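Local coordinates for protein Dye type peroxidase A (Streptomyces lividans 1326, PDB 6GZW) that acts as a haem-dependent dye-decolourising peroxidase, probably using hydrogen peroxide to oxidise dyes and similar substrates, at residues S219-R224 against F358-G363; V223-M228 against G319-C324. All blocks are in the same frame, centred on the assembly; numbering follows the deposited sequence. Where two conformers were deposited one is given.

Interaction 1. Residues S219-R224 against F358-G363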
ATOM      1  N   SER A 219      26.744  -5.059  -3.579  0.70 14.12           N
ATOM      2  CA  SER A 219      26.204  -4.721  -4.906  0.70 13.55           C
ATOM      3  C   SER A 219      25.871  -3.241  -4.932  0.70 13.63           C
ATOM      4  O   SER A 219      25.713  -2.641  -3.870  0.70 13.76           O
ATOM      5  CB  SER A 219      24.973  -5.560  -5.207  0.70 12.96           C
ATOM      6  OG  SER A 219      24.560  -5.398  -6.558  0.70 12.13           O
ATOM      7  N   TYR A 220      25.777  -2.655  -6.127  1.00 13.51           N
ATOM      8  CA  TYR A 220      25.394  -1.256  -6.304  1.00 13.92           C
ATOM      9  C   TYR A 220      23.924  -1.257  -6.750  1.00 13.47           C
ATOM     10  O   TYR A 220      23.563  -1.951  -7.692  1.00 13.56           O
ATOM     11  CB  TYR A 220      26.294  -0.516  -7.305  1.00 14.35           C
ATOM     12  CG  TYR A 220      27.673  -0.396  -6.719  1.00 15.11           C
ATOM     13  CD1 TYR A 220      27.980   0.640  -5.841  1.00 16.26           C
ATOM     14  CD2 TYR A 220      28.622  -1.362  -6.951  1.00 16.71           C
ATOM     15  CE1 TYR A 220      29.211   0.712  -5.220  1.00 16.63           C
ATOM     16  CE2 TYR A 220      29.872  -1.289  -6.339  1.00 15.82           C
ATOM     17  CZ  TYR A 220      30.147  -0.249  -5.486  1.00 15.98           C
ATOM     18  OH  TYR A 220      31.354  -0.133  -4.860  1.00 17.05           O
ATOM     19  N   VAL A 221      23.106  -0.477  -6.044  1.00 12.52           N
ATOM     20  CA  VAL A 221      21.686  -0.311  -6.387  1.00 12.27           C
ATOM     21  C   VAL A 221      21.474   1.058  -7.037  1.00 11.47           C
ATOM     22  O   VAL A 221      22.022   2.070  -6.581  1.00 11.12           O
ATOM     23  CB  VAL A 221      20.778  -0.547  -5.158  1.00 12.26           C
ATOM     24  CG1 VAL A 221      20.966   0.490  -4.075  1.00 13.18           C
ATOM     25  CG2 VAL A 221      19.303  -0.617  -5.561  1.00 12.04           C
ATOM     26  N   VAL A 222      20.705   1.076  -8.122  1.00 11.73           N
ATOM     27  CA  VAL A 222      20.173   2.310  -8.681  1.00 11.21           C
ATOM     28  C   VAL A 222      18.667   2.230  -8.516  1.00 11.71           C
ATOM     29  O   VAL A 222      18.050   1.267  -8.982  1.00 11.21           O
ATOM     30  CB  VAL A 222      20.564   2.498 -10.160  1.00 12.14           C
ATOM     31  CG1 VAL A 222      19.835   3.695 -10.776  1.00 11.97           C
ATOM     32  CG2 VAL A 222      22.078   2.635 -10.264  1.00 11.92           C
ATOM     33  N   VAL A 223      18.113   3.208  -7.797  1.00 10.83           N
ATOM     34  CA  VAL A 223      16.676   3.393  -7.584  1.00 10.91           C
ATOM     35  C   VAL A 223      16.242   4.492  -8.537  1.00 10.78           C
ATOM     36  O   VAL A 223      16.890   5.551  -8.593  1.00 10.81           O
ATOM     37  CB  VAL A 223      16.417   3.849  -6.142  1.00 11.06           C
ATOM     38  CG1 VAL A 223      14.942   4.135  -5.895  1.00 11.30           C
ATOM     39  CG2 VAL A 223      16.947   2.820  -5.170  1.00 11.40           C
ATOM     40  N   ARG A 224      15.147   4.259  -9.260  1.00 10.53           N
ATOM     41  CA  ARG A 224      14.501   5.306 -10.073  1.00 10.87           C
ATOM     42  C   ARG A 224      13.023   5.301  -9.809  1.00 10.44           C
ATOM     43  O   ARG A 224      12.377   4.248  -9.919  1.00 11.13           O
ATOM     44  CB  ARG A 224      14.742   5.081 -11.584  1.00 11.37           C
ATOM     45  CG  ARG A 224      16.218   4.913 -11.955  1.00 11.60           C
ATOM     46  CD  ARG A 224      17.012   6.204 -11.875  1.00 11.91           C
ATOM     47  NE  ARG A 224      16.747   7.057 -13.032  1.00 12.77           N
ATOM     48  CZ  ARG A 224      17.551   8.024 -13.472  1.00 13.10           C
ATOM     49  NH1 ARG A 224      18.671   8.353 -12.810  1.00 13.69           N
ATOM     50  NH2 ARG A 224      17.213   8.697 -14.586  1.00 13.07           N
ATOM     51  N   PHE A 358      23.326   3.744  -4.561  1.00 12.88           N
ATOM     52  CA  PHE A 358      23.873   3.390  -3.242  1.00 13.02           C
ATOM     53  C   PHE A 358      24.779   2.161  -3.279  1.00 13.61           C
ATOM     54  O   PHE A 358      24.551   1.232  -4.072  1.00 13.01           O
ATOM     55  CB  PHE A 358      22.745   3.223  -2.218  1.00 13.15           C
ATOM     56  CG  PHE A 358      21.772   4.381  -2.187  1.00 13.36           C
ATOM     57  CD1 PHE A 358      22.087   5.578  -1.554  1.00 13.65           C
ATOM     58  CD2 PHE A 358      20.542   4.277  -2.823  1.00 13.67           C
ATOM     59  CE1 PHE A 358      21.192   6.631  -1.541  1.00 14.24           C
ATOM     60  CE2 PHE A 358      19.638   5.336  -2.811  1.00 13.99           C
ATOM     61  CZ  PHE A 358      19.952   6.520  -2.169  1.00 13.97           C
ATOM     62  N   ALA A 359      25.809   2.189  -2.424  1.00 13.26           N
ATOM     63  CA  ALA A 359      26.713   1.067  -2.226  1.00 13.85           C
ATOM     64  C   ALA A 359      26.178   0.186  -1.112  1.00 13.12           C
ATOM     65  O   ALA A 359      26.159   0.602   0.062  1.00 15.22           O
ATOM     66  CB  ALA A 359      28.102   1.566  -1.859  1.00 14.26           C
ATOM     67  N   VAL A 360      25.791  -1.030  -1.447  1.00 12.73           N
ATOM     68  CA  VAL A 360      25.140  -1.938  -0.521  1.00 13.03           C
ATOM     69  C   VAL A 360      26.166  -3.039  -0.220  1.00 14.14           C
ATOM     70  O   VAL A 360      26.389  -3.929  -1.052  1.00 14.81           O
ATOM     71  CB  VAL A 360      23.844  -2.478  -1.153  1.00 13.30           C
ATOM     72  CG1 VAL A 360      23.230  -3.613  -0.365  1.00 13.23           C
ATOM     73  CG2 VAL A 360      22.824  -1.343  -1.320  1.00 13.28           C
ATOM     74  N   PRO A 361      26.831  -2.965   0.948  1.00 13.96           N
ATOM     75  CA  PRO A 361      27.896  -3.947   1.220  1.00 14.84           C
ATOM     76  C   PRO A 361      27.405  -5.365   1.430  1.00 14.10           C
ATOM     77  O   PRO A 361      26.203  -5.661   1.356  1.00 15.15           O
ATOM     78  CB  PRO A 361      28.533  -3.395   2.490  1.00 14.86           C
ATOM     79  CG  PRO A 361      27.374  -2.754   3.189  1.00 14.46           C
ATOM     80  CD  PRO A 361      26.668  -2.047   2.084  1.00 14.50           C
ATOM     81  N   GLY A 362      28.339  -6.285   1.647  1.00 14.71           N
ATOM     82  CA  GLY A 362      27.984  -7.667   1.958  1.00 14.32           C
ATOM     83  C   GLY A 362      27.110  -7.839   3.188  1.00 15.22           C
ATOM     84  O   GLY A 362      26.947  -6.909   3.980  1.00 14.92           O
ATOM     85  N   GLY A 363      26.559  -9.028   3.358  1.00 15.61           N
ATOM     86  CA  GLY A 363      25.690  -9.282   4.500  1.00 17.04           C
ATOM     87  C   GLY A 363      26.486  -9.319   5.785  1.00 17.82           C
ATOM     88  O   GLY A 363      27.709  -9.522   5.781  1.00 18.16           O
TER

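Interaction 2. Residues V223-M228 against G319-C324. With HEM (protoporphyrin IX containing Fe), chain C.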
ATOM      1  N   VAL A 223      18.113   3.208  -7.797  1.00 10.83           N
ATOM      2  CA  VAL A 223      16.676   3.393  -7.584  1.00 10.91           C
ATOM      3  C   VAL A 223      16.242   4.492  -8.537  1.00 10.78           C
ATOM      4  O   VAL A 223      16.890   5.551  -8.593  1.00 10.81           O
ATOM      5  CB  VAL A 223      16.417   3.849  -6.142  1.00 11.06           C
ATOM      6  CG1 VAL A 223      14.942   4.135  -5.895  1.00 11.30           C
ATOM      7  CG2 VAL A 223      16.947   2.820  -5.170  1.00 11.40           C
ATOM      8  N   ARG A 224      15.147   4.259  -9.260  1.00 10.53           N
ATOM      9  CA  ARG A 224      14.501   5.306 -10.073  1.00 10.87           C
ATOM     10  C   ARG A 224      13.023   5.301  -9.809  1.00 10.44           C
ATOM     11  O   ARG A 224      12.377   4.248  -9.919  1.00 11.13           O
ATOM     12  CB  ARG A 224      14.742   5.081 -11.584  1.00 11.37           C
ATOM     13  CG  ARG A 224      16.218   4.913 -11.955  1.00 11.60           C
ATOM     14  CD  ARG A 224      17.012   6.204 -11.875  1.00 11.91           C
ATOM     15  NE  ARG A 224      16.747   7.057 -13.032  1.00 12.77           N
ATOM     16  CZ  ARG A 224      17.551   8.024 -13.472  1.00 13.10           C
ATOM     17  NH1 ARG A 224      18.671   8.353 -12.810  1.00 13.69           N
ATOM     18  NH2 ARG A 224      17.213   8.697 -14.586  1.00 13.07           N
ATOM     19  N   ARG A 225      12.480   6.464  -9.445  1.00 10.04           N
ATOM     20  CA  ARG A 225      11.050   6.636  -9.306  1.00 10.21           C
ATOM     21  C   ARG A 225      10.585   7.011 -10.716  1.00  9.86           C
ATOM     22  O   ARG A 225      10.771   8.146 -11.134  1.00  9.14           O
ATOM     23  CB  ARG A 225      10.695   7.739  -8.299  1.00 10.09           C
ATOM     24  CG  ARG A 225       9.188   7.910  -8.079  1.00  9.99           C
ATOM     25  CD  ARG A 225       8.895   9.181  -7.300  1.00 10.73           C
ATOM     26  NE  ARG A 225       7.464   9.382  -7.065  1.00 10.95           N
ATOM     27  CZ  ARG A 225       6.752   8.736  -6.135  1.00 11.32           C
ATOM     28  NH1 ARG A 225       7.315   7.811  -5.369  1.00 11.29           N
ATOM     29  NH2 ARG A 225       5.461   8.994  -5.984  1.00 11.25           N
ATOM     30  N   ILE A 226       9.949   6.059 -11.411  1.00  9.84           N
ATOM     31  CA  ILE A 226       9.567   6.280 -12.795  1.00  9.98           C
ATOM     32  C   ILE A 226       8.051   6.350 -12.863  1.00  9.65           C
ATOM     33  O   ILE A 226       7.367   5.345 -12.676  1.00  9.63           O
ATOM     34  CB  ILE A 226      10.091   5.163 -13.714  1.00  9.97           C
ATOM     35  CG1 ILE A 226      11.588   4.945 -13.501  1.00 10.70           C
ATOM     36  CG2 ILE A 226       9.807   5.516 -15.163  1.00 10.30           C
ATOM     37  CD1 ILE A 226      12.152   3.815 -14.331  1.00 10.59           C
ATOM     38  N   ARG A 227       7.524   7.550 -13.130  1.00 10.10           N
ATOM     39  CA  ARG A 227       6.109   7.715 -13.269  1.00 10.42           C
ATOM     40  C   ARG A 227       5.680   7.141 -14.586  1.00 10.76           C
ATOM     41  O   ARG A 227       6.369   7.288 -15.592  1.00 10.76           O
ATOM     42  CB  ARG A 227       5.709   9.194 -13.198  1.00 11.04           C
ATOM     43  CG  ARG A 227       4.204   9.422 -13.332  1.00 11.69           C
ATOM     44  CD  ARG A 227       3.775  10.743 -12.730  1.00 12.32           C
ATOM     45  NE  ARG A 227       4.276  11.901 -13.479  1.00 12.80           N
ATOM     46  CZ  ARG A 227       3.659  12.460 -14.510  1.00 14.26           C
ATOM     47  NH1 ARG A 227       2.531  11.967 -15.000  1.00 14.18           N
ATOM     48  NH2 ARG A 227       4.192  13.540 -15.068  1.00 16.21           N
ATOM     49  N   MET A 228       4.589   6.412 -14.577  1.00 10.47           N
ATOM     50  CA  MET A 228       4.016   5.945 -15.821  1.00 10.12           C
ATOM     51  C   MET A 228       2.983   6.942 -16.305  1.00 10.45           C
ATOM     52  O   MET A 228       2.097   7.302 -15.583  1.00 10.50           O
ATOM     53  CB  MET A 228       3.396   4.568 -15.661  1.00 10.49           C
ATOM     54  CG  MET A 228       4.413   3.463 -15.430  1.00 10.65           C
ATOM     55  SD  MET A 228       3.626   1.977 -14.791  1.00 10.72           S
ATOM     56  CE  MET A 228       4.911   0.807 -15.184  1.00 11.03           C
ATOM     57  N   GLY A 319       3.346   4.551 -10.854  1.00  9.58           N
ATOM     58  CA  GLY A 319       4.424   4.087 -11.697  1.00  9.60           C
ATOM     59  C   GLY A 319       5.184   2.922 -11.103  1.00  9.83           C
ATOM     60  O   GLY A 319       4.608   2.019 -10.485  1.00  9.30           O
ATOM     61  N   LEU A 320       6.498   2.951 -11.311  1.00  9.75           N
ATOM     62  CA  LEU A 320       7.389   1.871 -10.859  1.00 10.04           C
ATOM     63  C   LEU A 320       8.527   2.434 -10.059  1.00  9.96           C
ATOM     64  O   LEU A 320       9.178   3.400 -10.501  1.00  9.65           O
ATOM     65  CB  LEU A 320       7.962   1.172 -12.095  1.00 10.82           C
ATOM     66  CG  LEU A 320       8.678  -0.171 -11.855  1.00 11.27           C
ATOM     67  CD1 LEU A 320       7.708  -1.263 -11.506  1.00 11.91           C
ATOM     68  CD2 LEU A 320       9.462  -0.529 -13.120  1.00 12.25           C
ATOM     69  N   LEU A 321       8.743   1.888  -8.850  1.00  9.63           N
ATOM     70  CA  LEU A 321       9.988   2.114  -8.124  1.00  9.96           C
ATOM     71  C   LEU A 321      10.942   1.087  -8.675  1.00  9.96           C
ATOM     72  O   LEU A 321      10.937  -0.094  -8.279  1.00 10.09           O
ATOM     73  CB  LEU A 321       9.842   1.979  -6.619  1.00  9.75           C
ATOM     74  CG  LEU A 321       8.734   2.818  -5.968  1.00  9.81           C
ATOM     75  CD1 LEU A 321       8.654   2.537  -4.481  1.00  9.99           C
ATOM     76  CD2 LEU A 321       8.947   4.308  -6.216  1.00 10.07           C
ATOM     77  N   PHE A 322      11.674   1.518  -9.695  1.00 10.41           N
ATOM     78  CA  PHE A 322      12.646   0.685 -10.382  1.00 10.92           C
ATOM     79  C   PHE A 322      13.849   0.573  -9.448  1.00 10.70           C
ATOM     80  O   PHE A 322      14.379   1.571  -9.011  1.00 11.33           O
ATOM     81  CB  PHE A 322      13.007   1.357 -11.704  1.00 11.21           C
ATOM     82  CG  PHE A 322      13.970   0.577 -12.553  1.00 11.58           C
ATOM     83  CD1 PHE A 322      13.514  -0.403 -13.428  1.00 11.53           C
ATOM     84  CD2 PHE A 322      15.324   0.814 -12.475  1.00 12.39           C
ATOM     85  CE1 PHE A 322      14.391  -1.130 -14.239  1.00 12.02           C
ATOM     86  CE2 PHE A 322      16.208   0.099 -13.272  1.00 12.04           C
ATOM     87  CZ  PHE A 322      15.732  -0.876 -14.155  1.00 12.14           C
ATOM     88  N   VAL A 323      14.241  -0.657  -9.138  1.00 10.78           N
ATOM     89  CA  VAL A 323      15.358  -0.939  -8.234  1.00 10.87           C
ATOM     90  C   VAL A 323      16.209  -2.002  -8.887  1.00 11.06           C
ATOM     91  O   VAL A 323      15.778  -3.144  -9.039  1.00 12.47           O
ATOM     92  CB  VAL A 323      14.866  -1.447  -6.870  1.00 10.59           C
ATOM     93  CG1 VAL A 323      16.042  -1.592  -5.919  1.00 10.93           C
ATOM     94  CG2 VAL A 323      13.855  -0.488  -6.285  1.00 10.41           C
ATOM     95  N   CYS A 324      17.407  -1.636  -9.330  1.00 11.17           N
ATOM     96  CA  CYS A 324      18.270  -2.595 -10.023  1.00 11.08           C
ATOM     97  C   CYS A 324      19.593  -2.728  -9.304  1.00 11.34           C
ATOM     98  O   CYS A 324      20.062  -1.792  -8.638  1.00 12.04           O
ATOM     99  CB  CYS A 324      18.522  -2.239 -11.505  1.00 11.26           C
ATOM    100  SG  CYS A 324      19.404  -0.686 -11.776  1.00 12.31           S
TER
HETATM  101  CHA HEM C 501      12.731  -5.860 -19.566  1.00 10.16           C
HETATM  102  CHB HEM C 501       9.124  -2.789 -18.569  1.00 10.00           C
HETATM  103  CHC HEM C 501      12.405   0.505 -17.165  1.00 10.15           C
HETATM  104  CHD HEM C 501      15.977  -2.562 -18.158  1.00 10.57           C
HETATM  105  C1A HEM C 501      11.479  -5.319 -19.422  1.00 10.27           C
HETATM  106  C2A HEM C 501      10.269  -5.971 -19.801  1.00 10.63           C
HETATM  107  C3A HEM C 501       9.268  -5.099 -19.520  1.00 10.79           C
HETATM  108  C4A HEM C 501       9.854  -3.909 -18.975  1.00 10.25           C
HETATM  109  CMA HEM C 501       7.783  -5.306 -19.699  1.00 11.03           C
HETATM  110  CAA HEM C 501      10.116  -7.357 -20.415  1.00 11.27           C
HETATM  111  CBA HEM C 501       9.943  -8.525 -19.456  1.00 11.81           C
HETATM  112  CGA HEM C 501      11.191  -8.788 -18.681  1.00 12.79           C
HETATM  113  O1A HEM C 501      12.144  -9.471 -19.143  1.00 12.80           O
HETATM  114  O2A HEM C 501      11.318  -8.292 -17.525  1.00 12.77           O
HETATM  115  C1B HEM C 501       9.717  -1.616 -18.069  1.00 10.07           C
HETATM  116  C2B HEM C 501       8.987  -0.488 -17.592  1.00  9.79           C
HETATM  117  C3B HEM C 501       9.876   0.460 -17.196  1.00  9.85           C
HETATM  118  C4B HEM C 501      11.224  -0.142 -17.434  1.00 10.15           C
HETATM  119  CMB HEM C 501       7.494  -0.358 -17.585  1.00  9.86           C
HETATM  120  CAB HEM C 501       9.643   1.769 -16.549  1.00  9.86           C
HETATM  121  CBB HEM C 501       8.574   2.062 -15.827  1.00  9.80           C
HETATM  122  C1C HEM C 501      13.669  -0.009 -17.353  1.00 10.56           C
HETATM  123  C2C HEM C 501      14.874   0.685 -17.066  1.00 10.98           C
HETATM  124  C3C HEM C 501      15.901  -0.192 -17.369  1.00 11.29           C
HETATM  125  C4C HEM C 501      15.297  -1.427 -17.803  1.00 10.58           C
HETATM  126  CMC HEM C 501      15.030   2.091 -16.575  1.00 11.26           C
HETATM  127  CAC HEM C 501      17.369   0.010 -17.329  1.00 10.81           C
HETATM  128  CBC HEM C 501      18.036   1.172 -17.390  1.00 11.13           C
HETATM  129  C1D HEM C 501      15.314  -3.727 -18.563  1.00 10.03           C
HETATM  130  C2D HEM C 501      16.094  -4.942 -18.868  1.00 10.20           C
HETATM  131  C3D HEM C 501      15.200  -5.868 -19.265  1.00 10.17           C
HETATM  132  C4D HEM C 501      13.873  -5.190 -19.191  1.00 10.06           C
HETATM  133  CMD HEM C 501      17.601  -5.131 -18.726  1.00  9.84           C
HETATM  134  CAD HEM C 501      15.525  -7.290 -19.694  1.00 10.17           C
HETATM  135  CBD HEM C 501      15.943  -7.372 -21.165  1.00 10.24           C
HETATM  136  CGD HEM C 501      16.322  -8.774 -21.526  1.00 10.87           C
HETATM  137  O1D HEM C 501      15.474  -9.553 -22.047  1.00 11.87           O
HETATM  138  O2D HEM C 501      17.481  -9.167 -21.281  1.00 10.60           O
HETATM  139  NA  HEM C 501      11.226  -4.020 -19.009  1.00 10.72           N
HETATM  140  NB  HEM C 501      11.026  -1.348 -17.977  1.00 10.02           N
HETATM  141  NC  HEM C 501      13.932  -1.243 -17.847  1.00 10.65           N
HETATM  142  ND  HEM C 501      14.011  -3.881 -18.855  1.00 10.32           N
HETATM  143 FE   HEM C 501      12.569  -2.652 -18.462  1.00 10.78          FE
HETATM  144  O   HOH W   1      12.497  -3.273 -16.581  1.00 14.68           O

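Interaction 1. Residues S219-R224 against F358-G363
Ser219 and Val360 grip each other through two backbone bonds, N to O 2.8 Å from Ser219 to Val360 and 2.9 Å in return. Two residues on, Val221 and Phe358 form a second antiparallel hydrogen-bonded pair, straighter at 163° for both N-H groups. Between them Tyr220 and Ala359 make the non-hydrogen-bonded pair, where Tyr220 CA sends a C-H toward Phe358 O at 3.4 Å.

In the Dyp-type peroxidase fold, related to the dimeric alpha+beta barrel, strand 350-360 lies between 219-228 of the same C-terminal family region and 83-89 of the N-terminal one, and Ala359 continues the backbone bonding to Phe88.

Apolar contacts divide between the two faces. Val221 holds CG1 in the crowded position between its own N and carbonyl carbon (chi1 66°), which sets this methyl 3.8 Å from Phe358 CB and equally near Val360 CG2. It also sits at the edge of the Phe358 ring, which stacks with Trp127. On the other face Tyr220 CE1 rests 3.6 Å from Ala359 CB. An alanine in place of Tyr220 would probably open a gap between the Ala359 methyl and the loop residues Pro103, Ala105 and Met215.

Interaction 2. Residues V223-M228 against G319-C324
Val223 stands opposite Val323 in a non-hydrogen-bonded pair and aims its CA-H at Phe322 O, 3.3 Å from the CA. This is the middle of the antiparallel sheet of the C-terminal region, whose ferredoxin-like architecture is characteristic of Dyp-type peroxidases; one face of it roofs the haem.

Arg224 exchanges two backbone bonds with Phe322, both 2.8 Å from N to O, though the N-H of Phe322 is the more bent at 142°. Only the root of its side chain meets Phe322: the chain folds at chi2 and chi3 (-72° and -77°) and carries the guanidinium away to Asp115, His352 and Ser355. Arg225, on the face turned from the haem, runs extended alongside Leu321, with CD2 of Leu321 near its CG and NH1. Salt bridges to Asp308 and Asp317 hold the far end, and Tyr306 adds a cation-pi contact.

Ile226 returns to the haem face and repeats the paired backbone bonds with Leu320. Its CD1 packs 3.7 Å from Phe322 CB, the two side chains lying side by side, while CG2 and Leu320 CD2 close on CBB of a haem vinyl. At Arg227 the strands draw in, since Gly319 has no side chain; a CB there would collide with Ile226 O. Met228 then lays its SD 3.8 Å from Gly319 CA and stretches CE to the haem methyl CMB.

Beside this vinyl and methyl packing, the Phe322 ring lies inclined above pyrrole C, its face toward the porphyrin and the methyl CMC below its centre. CZ of Phe322 is 3.3 Å from haem C3C, and the oxygen of the water bound to the iron lies in the plane of the ring, at its edge.

In the fold
Strand 219-228 is the element common to both contacts: interaction 1 pairs its first half with 358-363 on one edge, and interaction 2 pairs its second half with 319-324 on the other, their centres about 15 Å apart. They share Val223 and Arg224. They also touch directly, through a probable hydrogen bond from Val222 N to Cys324 O (3.0 Å) and the methyls Val221 CG2 and Val323 CG1, 3.4 Å apart. Only interaction 2 lines the haem pocket, on the side of the iron that carries the water; the side chain of Val223 in interaction 1 is already about 11 Å from the cofactor. Arg224, reaching His352 and Ser355, further ties strand 219-228 to strand 350-360.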